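Outer membrane porin protein 32 (PDB 2FGQ) forms homotrimeric, anion-selective channels across the bacterial outer membrane and binds malate inside the pore. Local coordinates at residues F85-Q99 with D128-T142. Residues are numbered along the deposited sequence; the frame is centred on the assembly and turned at random.
Sequences FGEVRLGRDLVPTSQ and DDNGIRANNLISYYT. With CA (calcium ion), chain C; MLT (D-malate), chain H.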
loop_
_atom_site.group_PDB
_atom_site.type_symbol
_atom_site.label_atom_id
_atom_site.label_comp_id
_atom_site.label_asym_id
_atom_site.label_seq_id
_atom_site.Cartn_x
_atom_site.Cartn_y
_atom_site.Cartn_z
ATOM N N PHE A 85 -25.211 -8.316 23.379
ATOM C CA PHE A 85 -25.860 -8.989 22.270
ATOM C C PHE A 85 -24.893 -9.807 21.382
ATOM O O PHE A 85 -25.339 -10.575 20.554
ATOM C CB PHE A 85 -26.624 -7.976 21.412
ATOM C CG PHE A 85 -25.737 -6.945 20.776
ATOM C CD1 PHE A 85 -25.067 -7.212 19.584
ATOM C CD2 PHE A 85 -25.491 -5.765 21.432
ATOM C CE1 PHE A 85 -24.201 -6.256 19.040
ATOM C CE2 PHE A 85 -24.641 -4.825 20.908
ATOM C CZ PHE A 85 -23.991 -5.066 19.717
ATOM N N GLY A 86 -23.591 -9.634 21.568
ATOM C CA GLY A 86 -22.599 -10.212 20.689
ATOM C C GLY A 86 -21.857 -9.114 19.944
ATOM O O GLY A 86 -21.518 -8.079 20.511
ATOM N N GLU A 87 -21.653 -9.338 18.658
ATOM C CA GLU A 87 -20.871 -8.420 17.827
ATOM C C GLU A 87 -21.357 -8.457 16.395
ATOM O O GLU A 87 -21.572 -9.536 15.829
ATOM C CB GLU A 87 -19.388 -8.816 17.858
ATOM C CG GLU A 87 -18.445 -7.886 17.136
ATOM C CD GLU A 87 -17.027 -8.456 17.021
ATOM O OE1 GLU A 87 -16.806 -9.672 17.196
ATOM O OE2 GLU A 87 -16.131 -7.698 16.725
ATOM N N VAL A 88 -21.519 -7.273 15.811
ATOM C CA VAL A 88 -21.805 -7.118 14.405
ATOM C C VAL A 88 -20.622 -6.407 13.758
ATOM O O VAL A 88 -20.187 -5.381 14.240
ATOM C CB VAL A 88 -23.099 -6.324 14.163
ATOM C CG1 VAL A 88 -23.319 -6.110 12.697
ATOM C CG2 VAL A 88 -24.289 -7.074 14.779
ATOM N N ARG A 89 -20.125 -6.969 12.659
ATOM C CA ARG A 89 -19.003 -6.385 11.890
ATOM C C ARG A 89 -19.393 -6.128 10.448
ATOM O O ARG A 89 -20.069 -6.955 9.822
ATOM C CB ARG A 89 -17.854 -7.350 11.841
ATOM C CG ARG A 89 -17.315 -7.829 13.123
ATOM C CD ARG A 89 -16.071 -8.754 12.889
ATOM N NE ARG A 89 -15.695 -9.441 14.089
ATOM C CZ ARG A 89 -14.858 -10.451 14.148
ATOM N NH1 ARG A 89 -14.300 -11.000 13.056
ATOM N NH2 ARG A 89 -14.588 -10.945 15.333
ATOM N N LEU A 90 -18.957 -4.978 9.934
ATOM C CA LEU A 90 -19.094 -4.634 8.526
ATOM C C LEU A 90 -17.734 -4.491 7.885
ATOM O O LEU A 90 -16.923 -3.713 8.385
ATOM C CB LEU A 90 -19.769 -3.271 8.346
ATOM C CG LEU A 90 -21.285 -3.032 8.457
ATOM C CD1 LEU A 90 -22.049 -3.959 9.233
ATOM C CD2 LEU A 90 -21.673 -1.555 8.686
ATOM N N GLY A 91 -17.553 -5.148 6.737
ATOM C CA GLY A 91 -16.324 -5.036 5.982
ATOM C C GLY A 91 -15.693 -6.373 5.650
ATOM O O GLY A 91 -16.077 -7.461 6.153
ATOM N N ARG A 92 -14.684 -6.330 4.801
ATOM C CA ARG A 92 -13.971 -7.527 4.427
ATOM C C ARG A 92 -13.362 -8.231 5.651
ATOM O O ARG A 92 -12.765 -7.598 6.522
ATOM C CB ARG A 92 -12.850 -7.197 3.456
ATOM C CG ARG A 92 -12.178 -8.521 2.985
ATOM C CD ARG A 92 -11.295 -8.350 1.868
ATOM N NE ARG A 92 -10.502 -9.524 1.610
ATOM C CZ ARG A 92 -10.842 -10.496 0.781
ATOM N NH1 ARG A 92 -12.036 -10.547 0.190
ATOM N NH2 ARG A 92 -9.975 -11.459 0.554
ATOM N N ASP A 93 -13.530 -9.538 5.704
ATOM C CA ASP A 93 -13.038 -10.332 6.817
ATOM C C ASP A 93 -13.110 -11.781 6.431
ATOM O O ASP A 93 -13.701 -12.157 5.396
ATOM C CB ASP A 93 -13.970 -10.062 8.002
ATOM C CG ASP A 93 -13.395 -10.414 9.352
ATOM O OD1 ASP A 93 -12.238 -10.940 9.512
ATOM O OD2 ASP A 93 -14.111 -10.171 10.368
ATOM N N LEU A 94 -12.528 -12.600 7.275
ATOM C CA LEU A 94 -12.890 -14.023 7.279
ATOM C C LEU A 94 -14.397 -14.199 7.385
ATOM O O LEU A 94 -15.051 -13.507 8.165
ATOM C CB LEU A 94 -12.235 -14.757 8.455
ATOM C CG LEU A 94 -10.709 -14.846 8.416
ATOM C CD1 LEU A 94 -10.246 -15.306 9.785
ATOM C CD2 LEU A 94 -10.293 -15.792 7.350
ATOM N N VAL A 95 -14.952 -15.085 6.572
ATOM C CA VAL A 95 -16.375 -15.417 6.738
ATOM C C VAL A 95 -16.525 -16.305 7.987
ATOM O O VAL A 95 -15.567 -16.909 8.419
ATOM C CB VAL A 95 -16.964 -16.115 5.481
ATOM C CG1 VAL A 95 -16.908 -15.144 4.295
ATOM C CG2 VAL A 95 -16.280 -17.423 5.157
ATOM N N PRO A 96 -17.718 -16.333 8.598
ATOM C CA PRO A 96 -17.848 -17.068 9.871
ATOM C C PRO A 96 -17.470 -18.534 9.774
ATOM O O PRO A 96 -16.891 -19.064 10.713
ATOM C CB PRO A 96 -19.322 -16.882 10.226
ATOM C CG PRO A 96 -19.721 -15.665 9.536
ATOM C CD PRO A 96 -18.963 -15.626 8.243
ATOM N N THR A 97 -17.788 -19.179 8.662
ATOM C CA THR A 97 -17.487 -20.604 8.519
ATOM C C THR A 97 -15.975 -20.877 8.519
ATOM O O THR A 97 -15.523 -21.788 9.210
ATOM C CB THR A 97 -18.171 -21.155 7.253
ATOM O OG1 THR A 97 -18.037 -20.233 6.159
ATOM C CG2 THR A 97 -19.671 -21.301 7.526
ATOM N N SER A 98 -15.186 -20.067 7.823
ATOM C CA SER A 98 -13.751 -20.275 7.844
ATOM C C SER A 98 -13.132 -19.832 9.165
ATOM O O SER A 98 -12.258 -20.523 9.693
ATOM C CB SER A 98 -13.053 -19.568 6.682
ATOM O OG SER A 98 -13.122 -18.174 6.883
ATOM N N GLN A 99 -13.595 -18.709 9.706
ATOM C CA GLN A 99 -13.076 -18.197 10.969
ATOM C C GLN A 99 -13.160 -19.262 12.060
ATOM O O GLN A 99 -12.207 -19.505 12.799
ATOM C CB GLN A 99 -13.783 -16.924 11.399
ATOM C CG GLN A 99 -13.047 -16.252 12.557
ATOM C CD GLN A 99 -13.663 -14.987 12.979
ATOM O OE1 GLN A 99 -13.209 -13.917 12.590
ATOM N NE2 GLN A 99 -14.689 -15.081 13.815
ATOM N N ASP A 128 -12.961 -14.947 -4.126
ATOM C CA ASP A 128 -12.685 -15.694 -2.899
ATOM C C ASP A 128 -13.330 -17.083 -2.944
ATOM O O ASP A 128 -14.027 -17.514 -2.020
ATOM C CB ASP A 128 -13.156 -14.914 -1.675
ATOM C CG ASP A 128 -12.380 -13.630 -1.477
ATOM O OD1 ASP A 128 -11.158 -13.713 -1.076
ATOM O OD2 ASP A 128 -12.892 -12.517 -1.750
ATOM N N ASP A 129 -13.028 -17.797 -4.021
ATOM C CA ASP A 129 -13.568 -19.161 -4.192
ATOM C C ASP A 129 -12.811 -20.211 -3.425
ATOM O O ASP A 129 -13.080 -21.410 -3.586
ATOM C CB ASP A 129 -13.682 -19.494 -5.672
ATOM C CG ASP A 129 -14.977 -19.011 -6.271
ATOM O OD1 ASP A 129 -15.967 -18.788 -5.511
ATOM O OD2 ASP A 129 -15.095 -18.857 -7.508
ATOM N N ASN A 130 -11.893 -19.788 -2.558
ATOM C CA ASN A 130 -11.393 -20.687 -1.524
ATOM C C ASN A 130 -12.265 -20.717 -0.260
ATOM O O ASN A 130 -11.982 -21.474 0.656
ATOM C CB ASN A 130 -9.917 -20.411 -1.166
ATOM C CG ASN A 130 -9.636 -18.999 -0.677
ATOM O OD1 ASN A 130 -8.432 -18.582 -0.651
ATOM N ND2 ASN A 130 -10.661 -18.260 -0.329
ATOM N N GLY A 131 -13.314 -19.910 -0.220
ATOM C CA GLY A 131 -14.234 -19.908 0.899
ATOM C C GLY A 131 -13.703 -19.330 2.188
ATOM O O GLY A 131 -14.280 -19.552 3.255
ATOM N N ILE A 132 -12.608 -18.555 2.114
ATOM C CA ILE A 132 -11.962 -18.066 3.331
ATOM C C ILE A 132 -12.450 -16.642 3.756
ATOM O O ILE A 132 -12.888 -16.456 4.883
ATOM C CB ILE A 132 -10.437 -18.150 3.205
ATOM C CG1 ILE A 132 -9.995 -19.592 3.019
ATOM C CG2 ILE A 132 -9.806 -17.527 4.436
ATOM C CD1 ILE A 132 -8.508 -19.806 2.798
ATOM N N ARG A 133 -12.366 -15.657 2.869
ATOM C CA ARG A 133 -12.811 -14.318 3.156
ATOM C C ARG A 133 -13.877 -13.876 2.148
ATOM O O ARG A 133 -14.048 -14.512 1.110
ATOM C CB ARG A 133 -11.636 -13.362 3.099
ATOM C CG ARG A 133 -10.667 -13.521 4.225
ATOM C CD ARG A 133 -9.465 -12.567 4.172
ATOM N NE ARG A 133 -8.695 -12.649 5.410
ATOM C CZ ARG A 133 -7.844 -13.615 5.702
ATOM N NH1 ARG A 133 -7.555 -14.553 4.808
ATOM N NH2 ARG A 133 -7.281 -13.632 6.899
ATOM N N ALA A 134 -14.545 -12.769 2.441
ATOM C CA ALA A 134 -15.467 -12.152 1.505
ATOM C C ALA A 134 -15.394 -10.640 1.557
ATOM O O ALA A 134 -15.326 -10.069 2.646
ATOM C CB ALA A 134 -16.920 -12.553 1.833
ATOM N N ASN A 135 -15.480 -10.020 0.386
ATOM C CA ASN A 135 -15.820 -8.597 0.281
ATOM C C ASN A 135 -17.274 -8.372 0.656
ATOM O O ASN A 135 -18.111 -9.272 0.556
ATOM C CB ASN A 135 -15.623 -8.101 -1.160
ATOM C CG ASN A 135 -14.167 -8.212 -1.673
ATOM O OD1 ASN A 135 -13.909 -8.419 -2.887
ATOM N ND2 ASN A 135 -13.268 -8.054 -0.815
ATOM N N ASN A 136 -17.560 -7.152 1.071
ATOM C CA ASN A 136 -18.954 -6.691 1.216
ATOM C C ASN A 136 -19.709 -7.518 2.232
ATOM O O ASN A 136 -20.931 -7.724 2.100
ATOM C CB ASN A 136 -19.679 -6.795 -0.116
ATOM C CG ASN A 136 -18.888 -6.107 -1.257
ATOM O OD1 ASN A 136 -18.375 -4.991 -1.075
ATOM N ND2 ASN A 136 -18.743 -6.784 -2.401
ATOM N N LEU A 137 -19.009 -7.898 3.299
ATOM C CA LEU A 137 -19.512 -8.819 4.317
ATOM C C LEU A 137 -20.117 -8.114 5.555
ATOM O O LEU A 137 -19.570 -7.135 6.080
ATOM C CB LEU A 137 -18.339 -9.717 4.733
ATOM C CG LEU A 137 -18.648 -10.750 5.827
ATOM C CD1 LEU A 137 -19.597 -11.851 5.334
ATOM C CD2 LEU A 137 -17.341 -11.356 6.270
ATOM N N ILE A 138 -21.248 -8.648 6.007
ATOM C CA ILE A 138 -21.820 -8.310 7.305
ATOM C C ILE A 138 -21.885 -9.586 8.092
ATOM O O ILE A 138 -22.428 -10.574 7.583
ATOM C CB ILE A 138 -23.252 -7.760 7.168
ATOM C CG1 ILE A 138 -23.225 -6.476 6.372
ATOM C CG2 ILE A 138 -23.808 -7.501 8.558
ATOM C CD1 ILE A 138 -24.605 -5.786 6.164
ATOM N N SER A 139 -21.329 -9.568 9.302
ATOM C CA SER A 139 -21.390 -10.756 10.143
ATOM C C SER A 139 -21.926 -10.430 11.515
ATOM O O SER A 139 -21.823 -9.287 11.995
ATOM C CB SER A 139 -20.054 -11.409 10.325
ATOM O OG SER A 139 -19.493 -11.818 9.115
ATOM N N TYR A 140 -22.533 -11.440 12.111
ATOM C CA TYR A 140 -23.057 -11.370 13.466
ATOM C C TYR A 140 -22.551 -12.597 14.220
ATOM O O TYR A 140 -22.734 -13.724 13.773
ATOM C CB TYR A 140 -24.586 -11.317 13.472
ATOM C CG TYR A 140 -25.154 -11.509 14.858
ATOM C CD1 TYR A 140 -24.747 -10.685 15.912
ATOM C CD2 TYR A 140 -26.049 -12.531 15.140
ATOM C CE1 TYR A 140 -25.180 -10.881 17.195
ATOM C CE2 TYR A 140 -26.483 -12.734 16.440
ATOM C CZ TYR A 140 -26.063 -11.904 17.451
ATOM O OH TYR A 140 -26.548 -12.129 18.727
ATOM N N TYR A 141 -21.938 -12.351 15.364
ATOM C CA TYR A 141 -21.436 -13.374 16.288
ATOM C C TYR A 141 -22.154 -13.243 17.617
ATOM O O TYR A 141 -22.198 -12.173 18.230
ATOM C CB TYR A 141 -19.915 -13.259 16.485
ATOM C CG TYR A 141 -19.173 -13.537 15.236
ATOM C CD1 TYR A 141 -18.788 -12.510 14.373
ATOM C CD2 TYR A 141 -18.829 -14.849 14.911
ATOM C CE1 TYR A 141 -18.114 -12.792 13.193
ATOM C CE2 TYR A 141 -18.102 -15.137 13.752
ATOM C CZ TYR A 141 -17.757 -14.090 12.891
ATOM O OH TYR A 141 -17.055 -14.374 11.730
ATOM N N THR A 142 -22.763 -14.339 18.045
ATOM C CA THR A 142 -23.443 -14.355 19.340
ATOM C C THR A 142 -22.454 -14.399 20.468
ATOM O O THR A 142 -21.294 -14.795 20.286
ATOM C CB THR A 142 -24.366 -15.589 19.507
ATOM O OG1 THR A 142 -23.579 -16.777 19.654
ATOM C CG2 THR A 142 -25.282 -15.829 18.300
HETATM CA CA CA C . -18.988 -2.990 -2.107
HETATM C C1 MLT H . -5.410 -16.423 7.915
HETATM O O1 MLT H . -4.097 -16.641 8.061
HETATM O O2 MLT H . -6.119 -15.857 8.848
HETATM C C2 MLT H . -6.187 -16.856 6.726
HETATM O O3 MLT H . -5.433 -16.688 5.554
HETATM C C3 MLT H . -6.669 -18.279 6.964
HETATM C C4 MLT H . -7.248 -18.305 8.364
HETATM O O4 MLT H . -6.743 -17.629 9.369
HETATM O O5 MLT H . -8.287 -18.990 8.639
HETATM O O HOH W 1 -17.101 -12.771 9.670
HETATM O O HOH W 2 -16.587 -20.892 4.007
HETATM O O HOH W 3 -17.143 -3.353 -3.698
#
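R92 reaches across to D128 just where the barrel pairing of strands 86-90 and 137-141 gives way to a shorter ladder, 93-94 with 133-134. From CB outward, CB and CG run alongside the carbonyl oxygen of A134, CG lying 3.5 Å from A134 O, and CD runs beside the side chain of N135. With CG anti to the backbone N (chi1 -175°) and the chain extended to NE, the guanidinium arrives end-on at the carboxylate: NH1 bonds D128 OD2 at 2.9 Å and NH2 bonds D128 OD1 at 3.0 Å. Both oxygens lie in the guanidinium plane, yet the carboxylate is turned 36° against it. NE is held by the carbonyl of K74. Over one face sits R133 CB, 3.6 Å from R92 NH2. A methionine in place of R92 would probably leave the D128 carboxylate without its salt-bridge mate and the K74 carbonyl without the NE donor.

Next door, R133 heads into the pore. L94 CD2 packs over the centre of its guanidinium, 3.7 Å from R133 CZ, while NE is bonded to the carbonyl of R75; NH1 then meets malate O3 at 3.1 Å, almost straight (175°), and NH2 bonds malate O2. I132 O accepts from both V95 N and S98 OG, pinning the start of helix 96-101 to the second ladder. R89, on barrel strand 86-90, makes salt bridges to E87 and to D93 of the second ladder, with Y141 CE1 over one face of its guanidinium. The chemistry thus pairs R92 with an acid of the protein, whereas the outer nitrogens of R133 hold the hydroxyl and one carboxylate oxygen of malate, consistent with an anion-selective pore.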